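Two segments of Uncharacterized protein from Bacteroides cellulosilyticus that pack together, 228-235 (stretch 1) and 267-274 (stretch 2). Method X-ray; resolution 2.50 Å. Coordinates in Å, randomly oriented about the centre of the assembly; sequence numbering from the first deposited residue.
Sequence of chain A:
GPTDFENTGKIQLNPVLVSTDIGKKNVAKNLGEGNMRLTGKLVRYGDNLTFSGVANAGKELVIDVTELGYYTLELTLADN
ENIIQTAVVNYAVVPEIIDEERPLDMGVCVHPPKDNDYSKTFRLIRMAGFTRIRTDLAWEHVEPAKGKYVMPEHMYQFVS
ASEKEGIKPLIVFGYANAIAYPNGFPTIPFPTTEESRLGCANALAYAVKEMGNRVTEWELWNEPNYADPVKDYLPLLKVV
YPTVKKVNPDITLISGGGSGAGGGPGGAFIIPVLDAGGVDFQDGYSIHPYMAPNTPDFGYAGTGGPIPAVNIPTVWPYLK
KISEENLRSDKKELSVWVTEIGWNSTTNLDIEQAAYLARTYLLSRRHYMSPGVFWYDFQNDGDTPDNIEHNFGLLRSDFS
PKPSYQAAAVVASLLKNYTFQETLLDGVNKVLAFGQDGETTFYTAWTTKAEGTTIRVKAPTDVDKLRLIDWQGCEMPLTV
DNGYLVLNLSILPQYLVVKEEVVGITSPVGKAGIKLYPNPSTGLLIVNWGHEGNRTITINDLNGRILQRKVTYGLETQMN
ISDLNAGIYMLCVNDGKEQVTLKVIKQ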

ATOM      1  N   ASP A 228     -12.738 -15.299  19.594  1.00 41.25           N
ATOM      2  CA  ASP A 228     -14.085 -15.383  19.010  1.00 41.40           C
ATOM      3  C   ASP A 228     -14.704 -13.976  18.925  1.00 42.03           C
ATOM      4  O   ASP A 228     -14.563 -13.191  19.867  1.00 42.19           O
ATOM      5  N   PRO A 229     -15.374 -13.650  17.797  1.00 42.17           N
ATOM      6  CA  PRO A 229     -16.035 -12.346  17.650  1.00 42.54           C
ATOM      7  C   PRO A 229     -17.013 -11.970  18.776  1.00 43.57           C
ATOM      8  O   PRO A 229     -16.920 -10.868  19.321  1.00 44.14           O
ATOM      9  N   VAL A 230     -17.923 -12.879  19.121  1.00 44.05           N
ATOM     10  CA  VAL A 230     -18.995 -12.585  20.080  1.00 44.90           C
ATOM     11  C   VAL A 230     -18.567 -12.825  21.532  1.00 45.91           C
ATOM     12  O   VAL A 230     -18.813 -11.982  22.394  1.00 45.99           O
ATOM     13  N   LYS A 231     -17.938 -13.969  21.795  1.00 46.91           N
ATOM     14  CA  LYS A 231     -17.616 -14.393  23.167  1.00 47.65           C
ATOM     15  C   LYS A 231     -16.350 -13.766  23.755  1.00 46.62           C
ATOM     16  O   LYS A 231     -16.281 -13.572  24.966  1.00 46.74           O
ATOM     17  N   ASP A 232     -15.352 -13.479  22.914  1.00 46.02           N
ATOM     18  CA  ASP A 232     -14.067 -12.921  23.373  1.00 44.80           C
ATOM     19  C   ASP A 232     -13.868 -11.457  22.983  1.00 43.08           C
ATOM     20  O   ASP A 232     -13.581 -10.621  23.846  1.00 43.26           O
ATOM     21  N   TYR A 233     -14.019 -11.150  21.696  1.00 41.36           N
ATOM     22  CA  TYR A 233     -13.706  -9.812  21.178  1.00 39.48           C
ATOM     23  C   TYR A 233     -14.714  -8.738  21.605  1.00 39.26           C
ATOM     24  O   TYR A 233     -14.313  -7.669  22.060  1.00 39.63           O
ATOM     25  N   LEU A 234     -16.006  -9.015  21.449  1.00 39.37           N
ATOM     26  CA  LEU A 234     -17.048  -8.018  21.741  1.00 40.07           C
ATOM     27  C   LEU A 234     -17.065  -7.533  23.208  1.00 41.74           C
ATOM     28  O   LEU A 234     -17.277  -6.343  23.444  1.00 41.95           O
ATOM     29  N   PRO A 235     -16.845  -8.438  24.188  1.00 43.66           N
ATOM     30  CA  PRO A 235     -16.652  -7.982  25.570  1.00 44.35           C
ATOM     31  C   PRO A 235     -15.521  -6.971  25.755  1.00 44.16           C
ATOM     32  O   PRO A 235     -15.721  -5.954  26.419  1.00 45.60           O
ATOM     33  N   GLY A 267     -17.360 -11.432   5.635  1.00 29.09           N
ATOM     34  CA  GLY A 267     -18.042 -10.921   6.825  1.00 29.70           C
ATOM     35  C   GLY A 267     -17.958 -11.839   8.029  1.00 30.03           C
ATOM     36  O   GLY A 267     -18.862 -11.844   8.861  1.00 30.73           O
ATOM     37  N   ALA A 268     -16.867 -12.593   8.140  1.00 30.18           N
ATOM     38  CA  ALA A 268     -16.731 -13.606   9.192  1.00 30.47           C
ATOM     39  C   ALA A 268     -16.578 -13.012  10.595  1.00 30.62           C
ATOM     40  O   ALA A 268     -16.941 -13.668  11.570  1.00 30.91           O
ATOM     41  N   PHE A 269     -16.039 -11.794  10.699  1.00 30.73           N
ATOM     42  CA  PHE A 269     -15.940 -11.090  11.985  1.00 30.77           C
ATOM     43  C   PHE A 269     -17.174 -10.234  12.260  1.00 31.15           C
ATOM     44  O   PHE A 269     -17.751 -10.308  13.346  1.00 31.81           O
ATOM     45  N   ILE A 270     -17.553  -9.408  11.288  1.00 31.38           N
ATOM     46  CA  ILE A 270     -18.587  -8.387  11.495  1.00 31.27           C
ATOM     47  C   ILE A 270     -20.001  -8.963  11.647  1.00 31.71           C
ATOM     48  O   ILE A 270     -20.762  -8.485  12.486  1.00 31.78           O
ATOM     49  N   ILE A 271     -20.344  -9.989  10.865  1.00 32.35           N
ATOM     50  CA  ILE A 271     -21.706 -10.552  10.884  1.00 33.30           C
ATOM     51  C   ILE A 271     -22.095 -11.147  12.258  1.00 34.00           C
ATOM     52  O   ILE A 271     -23.191 -10.866  12.744  1.00 33.88           O
ATOM     53  N   PRO A 272     -21.214 -11.963  12.881  1.00 34.76           N
ATOM     54  CA  PRO A 272     -21.495 -12.404  14.260  1.00 35.50           C
ATOM     55  C   PRO A 272     -21.654 -11.262  15.272  1.00 36.07           C
ATOM     56  O   PRO A 272     -22.485 -11.358  16.177  1.00 36.92           O
ATOM     57  N   VAL A 273     -20.859 -10.205  15.109  1.00 36.53           N
ATOM     58  CA  VAL A 273     -20.888  -9.041  16.000  1.00 36.27           C
ATOM     59  C   VAL A 273     -22.187  -8.249  15.825  1.00 36.87           C
ATOM     60  O   VAL A 273     -22.764  -7.790  16.812  1.00 37.94           O
ATOM     61  N   LEU A 274     -22.639  -8.090  14.581  1.00 37.13           N
ATOM     62  CA  LEU A 274     -23.901  -7.398  14.294  1.00 37.84           C
ATOM     63  C   LEU A 274     -25.115  -8.192  14.780  1.00 38.41           C
ATOM     64  O   LEU A 274     -26.036  -7.619  15.370  1.00 38.67           O
TER

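The two stretches meet through apolar side chains, with no hydrogen bond between them, where the helix of stretch 1 crosses that of stretch 2 at 83° with axes 9.2 Å apart at closest approach. Pro229 points toward stretch 2 and has the largest area covered by it. Pro229 CB lies 4.0 Å from Pro272 CB, 4.0 Å from Val273 CG2 and 4.2 Å from Phe269 CD1, so a single atom of the ring is in reach of three side chains. Val230 (chi1 t) leaves its backbone sideways, yet its CG2 reaches Pro272 CB at 3.7 Å and packs against the backbone at Pro272 O, 3.3 Å away. One turn on, Leu234 (t, p) points toward stretch 2 and brings CD1 within 4.3 Å of CG1 of Val273 (t).

The aromatic contact is edge-to-face. Phe269 (chi1 t) starts sideways, but its end approaches stretch 1 and sets CZ over one face of the Tyr233 ring, 3.6 Å from Tyr233 CD2. The planes stand at 86° with centroids 5.0 Å apart. Tyr233 is also t, and its OH is hydrogen-bonded elsewhere in the structure.

The side-chain hydrogen bonds formed within the two stretches all lie in stretch 1. Asp228 (t) caps the helix, its OD2 accepting from Lys231 N at 2.8 Å and, weakly, from Val230 N at 3.1 Å. Asp232 (m) returns a bond through OD2 to Asp228 N, 3.1 Å away.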

ATOM      1  CB  ASP A 228     -14.980 -16.301  19.858  1.00 41.15           C
ATOM      2  CG  ASP A 228     -16.378 -16.466  19.275  1.00 41.26           C
ATOM      3  OD1 ASP A 228     -16.534 -17.219  18.294  1.00 42.14           O
ATOM      4  OD2 ASP A 228     -17.327 -15.846  19.803  1.00 41.05           O
ATOM      5  CB  PRO A 229     -16.782 -12.485  16.319  1.00 42.27           C
ATOM      6  CG  PRO A 229     -15.956 -13.434  15.530  1.00 41.94           C
ATOM      7  CD  PRO A 229     -15.356 -14.392  16.519  1.00 41.80           C
ATOM      8  CB  VAL A 230     -20.272 -13.398  19.759  1.00 44.96           C
ATOM      9  CG1 VAL A 230     -21.390 -13.081  20.753  1.00 44.89           C
ATOM     10  CG2 VAL A 230     -20.729 -13.116  18.331  1.00 45.04           C
ATOM     11  CB  LYS A 231     -17.510 -15.921  23.250  1.00 49.24           C
ATOM     12  CG  LYS A 231     -18.825 -16.642  22.995  1.00 50.62           C
ATOM     13  CD  LYS A 231     -18.653 -18.151  23.033  1.00 52.15           C
ATOM     14  CE  LYS A 231     -19.937 -18.858  22.629  1.00 53.22           C
ATOM     15  NZ  LYS A 231     -19.781 -20.338  22.619  1.00 53.86           N
ATOM     16  CB  ASP A 232     -12.894 -13.757  22.842  1.00 45.18           C
ATOM     17  CG  ASP A 232     -12.911 -15.195  23.348  1.00 45.64           C
ATOM     18  OD1 ASP A 232     -13.420 -15.453  24.460  1.00 46.23           O
ATOM     19  OD2 ASP A 232     -12.400 -16.076  22.624  1.00 46.12           O
ATOM     20  CB  TYR A 233     -13.578  -9.831  19.649  1.00 38.31           C
ATOM     21  CG  TYR A 233     -12.897  -8.600  19.089  1.00 36.89           C
ATOM     22  CD1 TYR A 233     -11.534  -8.607  18.784  1.00 36.50           C
ATOM     23  CD2 TYR A 233     -13.613  -7.420  18.874  1.00 36.13           C
ATOM     24  CE1 TYR A 233     -10.908  -7.478  18.277  1.00 35.98           C
ATOM     25  CE2 TYR A 233     -12.995  -6.288  18.373  1.00 35.87           C
ATOM     26  CZ  TYR A 233     -11.645  -6.321  18.079  1.00 35.84           C
ATOM     27  OH  TYR A 233     -11.041  -5.200  17.570  1.00 35.01           O
ATOM     28  CB  LEU A 234     -18.434  -8.521  21.294  1.00 39.59           C
ATOM     29  CG  LEU A 234     -19.646  -7.591  21.447  1.00 39.22           C
ATOM     30  CD1 LEU A 234     -19.401  -6.215  20.838  1.00 39.24           C
ATOM     31  CD2 LEU A 234     -20.870  -8.232  20.813  1.00 39.07           C
ATOM     32  CB  PRO A 235     -16.337  -9.279  26.317  1.00 44.90           C
ATOM     33  CG  PRO A 235     -17.135 -10.300  25.595  1.00 44.49           C
ATOM     34  CD  PRO A 235     -17.151  -9.881  24.148  1.00 44.23           C
ATOM     35  CB  ALA A 268     -15.575 -14.548   8.884  1.00 30.46           C
ATOM     36  CB  PHE A 269     -14.690 -10.202  12.053  1.00 30.75           C
ATOM     37  CG  PHE A 269     -14.674  -9.272  13.240  1.00 30.71           C
ATOM     38  CD1 PHE A 269     -14.227  -9.711  14.483  1.00 30.70           C
ATOM     39  CD2 PHE A 269     -15.135  -7.959  13.123  1.00 30.60           C
ATOM     40  CE1 PHE A 269     -14.230  -8.857  15.582  1.00 30.61           C
ATOM     41  CE2 PHE A 269     -15.140  -7.104  14.217  1.00 30.49           C
ATOM     42  CZ  PHE A 269     -14.687  -7.552  15.448  1.00 30.22           C
ATOM     43  CB  ILE A 270     -18.535  -7.277  10.401  1.00 31.01           C
ATOM     44  CG1 ILE A 270     -19.282  -6.012  10.853  1.00 30.91           C
ATOM     45  CG2 ILE A 270     -19.082  -7.762   9.064  1.00 30.90           C
ATOM     46  CD1 ILE A 270     -18.628  -5.274  12.003  1.00 30.74           C
ATOM     47  CB  ILE A 271     -21.948 -11.555   9.717  1.00 33.46           C
ATOM     48  CG1 ILE A 271     -21.924 -10.809   8.373  1.00 33.43           C
ATOM     49  CG2 ILE A 271     -23.275 -12.300   9.886  1.00 33.18           C
ATOM     50  CD1 ILE A 271     -21.925 -11.706   7.151  1.00 33.24           C
ATOM     51  CB  PRO A 272     -20.268 -13.249  14.623  1.00 35.67           C
ATOM     52  CG  PRO A 272     -19.718 -13.719  13.328  1.00 35.30           C
ATOM     53  CD  PRO A 272     -20.075 -12.694  12.290  1.00 34.80           C
ATOM     54  CB  VAL A 273     -19.654  -8.125  15.782  1.00 35.86           C
ATOM     55  CG1 VAL A 273     -19.766  -6.827  16.580  1.00 35.89           C
ATOM     56  CG2 VAL A 273     -18.366  -8.855  16.157  1.00 35.73           C
ATOM     57  CB  LEU A 274     -24.040  -7.103  12.795  1.00 38.12           C
ATOM     58  CG  LEU A 274     -23.014  -6.140  12.180  1.00 38.37           C
ATOM     59  CD1 LEU A 274     -23.101  -6.179  10.663  1.00 38.42           C
ATOM     60  CD2 LEU A 274     -23.192  -4.716  12.689  1.00 38.54           C
TER